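PDB 6ZYV: CIR protein from Plasmodium chabaudi chabaudi, which is of unknown function but belongs to the PIR variant antigen family of malaria parasites, associated with infected red blood cells. Local coordinates for residues Lys17-Gln23 and Cys32-Tyr38; Leu37-Cys42 and Ala61-Trp65. The protein carries 5 engineered substitutions. One frame throughout, in Å; residues are numbered along the deposited sequence.

Overall arrangement
The chain enters through helix 8-20, whose C-terminal end leads into contact 1. There residues 17-23 meet residues 32-38, and the C21-C32 disulfide closes the short loop between them. The chain then passes straight into contact 2, where residues 37-42 lie against residues 61-65 of helix 55-71. The two contacts follow in series, with neither nested in the other. They share L37 and Y38, and their centres are about 9 Å apart. Helices 8-20 and 55-71 also touch directly, with I18 against G62 and both K17 and I18 against W65. Together the contacts tie the first two helices of this all-helical ectodomain to the loop that joins them.

Contact 1: residues Lys17-Gln23 and Cys32-Tyr38; sequences KIDDCLQ and CSDDTLY
C21 and C32 are joined by a disulfide, with SG to SG at 2.0 Å and a chi3 of 87°. C21 is the first residue after helix 8-20 to leave helical backbone angles, so the bond pins the returning loop to the helix end.

Next to the disulfide, L37 and Y38 pack on I18 and C21. CD2 of L37 is the bump. It sits over the hollow between I18 CD1, at 4.0 Å, and C21 CB, at 4.1 Å. The Y38 ring packs beside it. Ring atom CD2 of Y38 lies 3.4 Å from CD1 of I18, and the two side chains cross at about a right angle. With CG between its backbone N and carbonyl carbon (chi1 55°), Y38 brings its ring edge to the O of C21. The hydroxyl OH donates to C21 O at 3.3 Å, in the plane of that carbonyl. This bond ties the buried ring to the backbone just beyond the helix.

Q23 bends back and lays its amide beside C32, with OE1 3.4 Å from C32 CB. A water bridges helix and loop: it donates to K17 O and is hydrogen-bonded to S33 OG. The loop holds its own shape by an Asx turn: D34 OD1 accepts from both N and OG1 of T36, from one face of the carboxylate.

Helix 55-71 packs against this corner through K58, A61 and W65, which touch Y38 or L37. Helix 81-101 lies against the same helix end, with W94 touching I18 and L22.

Contact 2: residues Leu37-Cys42 and Ala61-Trp65; sequences LYSDYC and AGFIW
L37 and W65 both carry CG anti to the backbone N (chi1 -171° for L37), and this sets the leucine against a face of the indole. Y41 turns its CG anti to the carbonyl carbon (chi1 -51°), toward the helix. The motif is a short 3-10 turn, residues 39-41, packed on the side of helix 55-71.

L37 crosses W65 at about a right angle. CD2 makes a CH-pi contact, 4.1 Å from the centroid of the six-membered ring and nearly on its normal. L37 CD1 sits 3.7 Å from W65 CZ2.

The Y41 ring meets the five-membered ring of W65 rim to rim, their planes at 58°. Y41 CE2 comes within 3.6 Å of W65 CD1. I64 CG2 approaches the Y41 ring obliquely, 3.8 Å from Y41 CD1. H127 adds another ring against Y41.

A61 packs against the turn: its CB lies between Y38 CD1, at 3.5 Å, and the backbone O of Y41. N121 donates to that same oxygen. C42 forms a disulfide with C52, which also touches Y38 and A61. At the turn's end, C42 SG lies 4.2 Å from A61 CB.

Contact 1: residues Lys17-Gln23 and Cys32-Tyr38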
loop_
_atom_site.group_PDB
_atom_site.type_symbol
_atom_site.label_atom_id
_atom_site.label_comp_id
_atom_site.label_asym_id
_atom_site.label_seq_id
_atom_site.Cartn_x
_atom_site.Cartn_y
_atom_site.Cartn_z
ATOM N N LYS A 17 -4.440 -9.472 2.625
ATOM C CA LYS A 17 -5.440 -9.859 3.625
ATOM C C LYS A 17 -6.666 -8.912 3.576
ATOM O O LYS A 17 -7.796 -9.382 3.429
ATOM C CB LYS A 17 -4.806 -9.876 5.039
ATOM C CG LYS A 17 -4.819 -11.239 5.720
ATOM C CD LYS A 17 -3.913 -11.297 6.981
ATOM C CE LYS A 17 -2.436 -10.996 6.713
ATOM N NZ LYS A 17 -1.661 -10.673 7.962
ATOM N N ILE A 18 -6.438 -7.577 3.612
ATOM C CA ILE A 18 -7.547 -6.639 3.569
ATOM C C ILE A 18 -8.254 -6.642 2.199
ATOM O O ILE A 18 -9.476 -6.528 2.160
ATOM C CB ILE A 18 -7.179 -5.208 4.056
ATOM C CG1 ILE A 18 -8.445 -4.397 4.374
ATOM C CG2 ILE A 18 -6.283 -4.464 3.076
ATOM C CD1 ILE A 18 -9.410 -5.099 5.330
ATOM N N ASP A 19 -7.517 -6.838 1.095
ATOM C CA ASP A 19 -8.121 -6.915 -0.232
ATOM C C ASP A 19 -9.176 -8.024 -0.315
ATOM O O ASP A 19 -10.316 -7.758 -0.715
ATOM C CB ASP A 19 -7.052 -7.145 -1.318
ATOM C CG ASP A 19 -6.486 -5.897 -1.946
ATOM O OD1 ASP A 19 -7.096 -4.829 -1.782
ATOM O OD2 ASP A 19 -5.414 -5.986 -2.597
ATOM N N ASP A 20 -8.815 -9.253 0.076
ATOM C CA ASP A 20 -9.750 -10.368 0.020
ATOM C C ASP A 20 -10.979 -10.151 0.910
ATOM O O ASP A 20 -12.056 -10.655 0.590
ATOM C CB ASP A 20 -9.029 -11.678 0.389
ATOM C CG ASP A 20 -7.799 -11.957 -0.467
ATOM O OD1 ASP A 20 -7.720 -11.413 -1.592
ATOM O OD2 ASP A 20 -6.908 -12.710 -0.007
ATOM N N CYS A 21 -10.851 -9.372 1.985
ATOM C CA CYS A 21 -11.937 -9.179 2.926
ATOM C C CYS A 21 -12.753 -7.943 2.743
ATOM O O CYS A 21 -13.578 -7.692 3.615
ATOM C CB CYS A 21 -11.405 -9.240 4.348
ATOM S SG CYS A 21 -11.159 -10.916 4.965
ATOM N N LEU A 22 -12.551 -7.157 1.677
ATOM C CA LEU A 22 -13.258 -5.886 1.566
ATOM C C LEU A 22 -14.797 -6.007 1.440
ATOM O O LEU A 22 -15.500 -5.041 1.749
ATOM C CB LEU A 22 -12.669 -4.999 0.473
ATOM C CG LEU A 22 -12.418 -3.536 0.879
ATOM C CD1 LEU A 22 -11.710 -3.409 2.238
ATOM C CD2 LEU A 22 -11.620 -2.824 -0.165
ATOM N N GLN A 23 -15.317 -7.182 1.046
ATOM C CA GLN A 23 -16.762 -7.450 0.973
ATOM C C GLN A 23 -17.556 -6.519 0.035
ATOM O O GLN A 23 -18.789 -6.529 0.060
ATOM C CB GLN A 23 -17.387 -7.445 2.386
ATOM C CG GLN A 23 -17.722 -8.827 2.932
ATOM C CD GLN A 23 -16.495 -9.660 3.176
ATOM O OE1 GLN A 23 -16.112 -10.501 2.352
ATOM N NE2 GLN A 23 -15.851 -9.449 4.322
ATOM N N CYS A 32 -12.843 -13.714 1.648
ATOM C CA CYS A 32 -12.428 -13.254 2.959
ATOM C C CYS A 32 -12.060 -14.393 3.899
ATOM O O CYS A 32 -12.921 -15.191 4.276
ATOM C CB CYS A 32 -13.497 -12.355 3.568
ATOM S SG CYS A 32 -13.048 -11.663 5.177
ATOM N N SER A 33 -10.786 -14.428 4.314
ATOM C CA SER A 33 -10.253 -15.426 5.237
ATOM C C SER A 33 -10.801 -15.281 6.676
ATOM O O SER A 33 -10.721 -16.225 7.459
ATOM C CB SER A 33 -8.733 -15.334 5.261
ATOM O OG SER A 33 -8.325 -14.031 5.648
ATOM N N ASP A 34 -11.333 -14.114 7.029
ATOM C CA ASP A 34 -11.883 -13.878 8.362
ATOM C C ASP A 34 -12.925 -12.761 8.268
ATOM O O ASP A 34 -12.570 -11.604 8.055
ATOM C CB ASP A 34 -10.755 -13.500 9.340
ATOM C CG ASP A 34 -11.196 -13.161 10.755
ATOM O OD1 ASP A 34 -12.305 -13.564 11.143
ATOM O OD2 ASP A 34 -10.433 -12.469 11.466
ATOM N N ASP A 35 -14.204 -13.103 8.436
ATOM C CA ASP A 35 -15.305 -12.140 8.353
ATOM C C ASP A 35 -15.275 -11.048 9.418
ATOM O O ASP A 35 -15.929 -10.023 9.244
ATOM C CB ASP A 35 -16.654 -12.866 8.392
ATOM C CG ASP A 35 -16.921 -13.734 7.180
ATOM O OD1 ASP A 35 -16.280 -13.501 6.123
ATOM O OD2 ASP A 35 -17.780 -14.633 7.278
ATOM N N THR A 36 -14.538 -11.259 10.508
ATOM C CA THR A 36 -14.458 -10.276 11.579
ATOM C C THR A 36 -13.165 -9.452 11.573
ATOM O O THR A 36 -13.018 -8.603 12.447
ATOM C CB THR A 36 -14.678 -10.978 12.927
ATOM O OG1 THR A 36 -13.693 -12.008 13.084
ATOM C CG2 THR A 36 -16.075 -11.581 13.049
ATOM N N LEU A 37 -12.256 -9.673 10.591
ATOM C CA LEU A 37 -10.934 -9.039 10.457
ATOM C C LEU A 37 -10.860 -7.562 10.862
ATOM O O LEU A 37 -10.051 -7.200 11.719
ATOM C CB LEU A 37 -10.389 -9.208 9.029
ATOM C CG LEU A 37 -8.945 -8.778 8.818
ATOM C CD1 LEU A 37 -7.998 -9.864 9.264
ATOM C CD2 LEU A 37 -8.688 -8.465 7.372
ATOM N N TYR A 38 -11.703 -6.709 10.254
ATOM C CA TYR A 38 -11.690 -5.286 10.554
ATOM C C TYR A 38 -12.891 -4.818 11.344
ATOM O O TYR A 38 -13.031 -3.620 11.514
ATOM C CB TYR A 38 -11.525 -4.448 9.263
ATOM C CG TYR A 38 -12.560 -4.736 8.195
ATOM C CD1 TYR A 38 -13.834 -4.188 8.264
ATOM C CD2 TYR A 38 -12.270 -5.564 7.125
ATOM C CE1 TYR A 38 -14.789 -4.455 7.291
ATOM C CE2 TYR A 38 -13.216 -5.837 6.144
ATOM C CZ TYR A 38 -14.475 -5.279 6.227
ATOM O OH TYR A 38 -15.406 -5.547 5.246
HETATM O O HOH W 1 -8.573 -11.996 3.854
#

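Contact 2: residues Leu37-Cys42 and Ala61-Trp65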
loop_
_atom_site.group_PDB
_atom_site.type_symbol
_atom_site.label_atom_id
_atom_site.label_comp_id
_atom_site.label_asym_id
_atom_site.label_seq_id
_atom_site.Cartn_x
_atom_site.Cartn_y
_atom_site.Cartn_z
ATOM N N LEU A 37 -12.256 -9.673 10.591
ATOM C CA LEU A 37 -10.934 -9.039 10.457
ATOM C C LEU A 37 -10.860 -7.562 10.862
ATOM O O LEU A 37 -10.051 -7.200 11.719
ATOM C CB LEU A 37 -10.389 -9.208 9.029
ATOM C CG LEU A 37 -8.945 -8.778 8.818
ATOM C CD1 LEU A 37 -7.998 -9.864 9.264
ATOM C CD2 LEU A 37 -8.688 -8.465 7.372
ATOM N N TYR A 38 -11.703 -6.709 10.254
ATOM C CA TYR A 38 -11.690 -5.286 10.554
ATOM C C TYR A 38 -12.891 -4.818 11.344
ATOM O O TYR A 38 -13.031 -3.620 11.514
ATOM C CB TYR A 38 -11.525 -4.448 9.263
ATOM C CG TYR A 38 -12.560 -4.736 8.195
ATOM C CD1 TYR A 38 -13.834 -4.188 8.264
ATOM C CD2 TYR A 38 -12.270 -5.564 7.125
ATOM C CE1 TYR A 38 -14.789 -4.455 7.291
ATOM C CE2 TYR A 38 -13.216 -5.837 6.144
ATOM C CZ TYR A 38 -14.475 -5.279 6.227
ATOM O OH TYR A 38 -15.406 -5.547 5.246
ATOM N N SER A 39 -13.746 -5.732 11.844
ATOM C CA SER A 39 -14.968 -5.377 12.572
ATOM C C SER A 39 -14.737 -4.420 13.742
ATOM O O SER A 39 -15.547 -3.518 13.955
ATOM C CB SER A 39 -15.729 -6.617 13.026
ATOM O OG SER A 39 -15.002 -7.388 13.965
ATOM N N ASP A 40 -13.599 -4.566 14.443
ATOM C CA ASP A 40 -13.201 -3.684 15.548
ATOM C C ASP A 40 -13.046 -2.221 15.120
ATOM O O ASP A 40 -13.083 -1.334 15.964
ATOM C CB ASP A 40 -11.848 -4.144 16.128
ATOM C CG ASP A 40 -11.913 -5.372 17.039
ATOM O OD1 ASP A 40 -12.881 -5.472 17.842
ATOM O OD2 ASP A 40 -10.982 -6.223 16.959
ATOM N N TYR A 41 -12.825 -1.974 13.818
ATOM C CA TYR A 41 -12.575 -0.647 13.263
ATOM C C TYR A 41 -13.733 -0.076 12.433
ATOM O O TYR A 41 -13.568 0.972 11.818
ATOM C CB TYR A 41 -11.263 -0.644 12.468
ATOM C CG TYR A 41 -10.119 -1.232 13.265
ATOM C CD1 TYR A 41 -9.696 -0.642 14.447
ATOM C CD2 TYR A 41 -9.548 -2.440 12.907
ATOM C CE1 TYR A 41 -8.692 -1.208 15.221
ATOM C CE2 TYR A 41 -8.515 -2.999 13.649
ATOM C CZ TYR A 41 -8.094 -2.381 14.816
ATOM O OH TYR A 41 -7.104 -2.919 15.605
ATOM N N CYS A 42 -14.897 -0.731 12.444
ATOM C CA CYS A 42 -16.093 -0.277 11.740
ATOM C C CYS A 42 -16.603 1.026 12.362
ATOM O O CYS A 42 -16.553 1.184 13.583
ATOM C CB CYS A 42 -17.169 -1.361 11.769
ATOM S SG CYS A 42 -16.888 -2.723 10.606
ATOM N N ALA A 61 -12.833 1.076 7.563
ATOM C CA ALA A 61 -12.395 0.126 8.577
ATOM C C ALA A 61 -11.166 -0.665 8.109
ATOM O O ALA A 61 -10.276 -0.926 8.904
ATOM C CB ALA A 61 -13.536 -0.814 8.923
ATOM N N GLY A 62 -11.129 -1.013 6.822
ATOM C CA GLY A 62 -10.012 -1.730 6.206
ATOM C C GLY A 62 -8.740 -0.910 6.158
ATOM O O GLY A 62 -7.645 -1.435 6.349
ATOM N N PHE A 63 -8.885 0.391 5.933
ATOM C CA PHE A 63 -7.776 1.329 5.893
ATOM C C PHE A 63 -7.170 1.499 7.295
ATOM O O PHE A 63 -5.950 1.519 7.433
ATOM C CB PHE A 63 -8.246 2.684 5.335
ATOM C CG PHE A 63 -7.183 3.754 5.328
ATOM C CD1 PHE A 63 -6.245 3.819 4.305
ATOM C CD2 PHE A 63 -7.111 4.685 6.352
ATOM C CE1 PHE A 63 -5.257 4.797 4.309
ATOM C CE2 PHE A 63 -6.130 5.658 6.353
ATOM C CZ PHE A 63 -5.204 5.702 5.334
ATOM N N ILE A 64 -8.014 1.628 8.321
ATOM C CA ILE A 64 -7.574 1.760 9.711
ATOM C C ILE A 64 -6.915 0.464 10.173
ATOM O O ILE A 64 -5.837 0.506 10.769
ATOM C CB ILE A 64 -8.737 2.183 10.616
ATOM C CG1 ILE A 64 -9.188 3.599 10.233
ATOM C CG2 ILE A 64 -8.370 2.093 12.097
ATOM C CD1 ILE A 64 -10.533 3.936 10.785
ATOM N N TRP A 65 -7.484 -0.691 9.795
ATOM C CA TRP A 65 -6.866 -1.977 10.087
ATOM C C TRP A 65 -5.429 -2.046 9.495
ATOM O O TRP A 65 -4.518 -2.442 10.202
ATOM C CB TRP A 65 -7.738 -3.131 9.563
ATOM C CG TRP A 65 -7.188 -4.487 9.884
ATOM C CD1 TRP A 65 -7.408 -5.223 11.013
ATOM C CD2 TRP A 65 -6.312 -5.262 9.062
ATOM N NE1 TRP A 65 -6.718 -6.412 10.943
ATOM C CE2 TRP A 65 -6.013 -6.447 9.765
ATOM C CE3 TRP A 65 -5.731 -5.061 7.810
ATOM C CZ2 TRP A 65 -5.204 -7.445 9.228
ATOM C CZ3 TRP A 65 -4.893 -6.027 7.304
ATOM C CH2 TRP A 65 -4.662 -7.218 7.994
#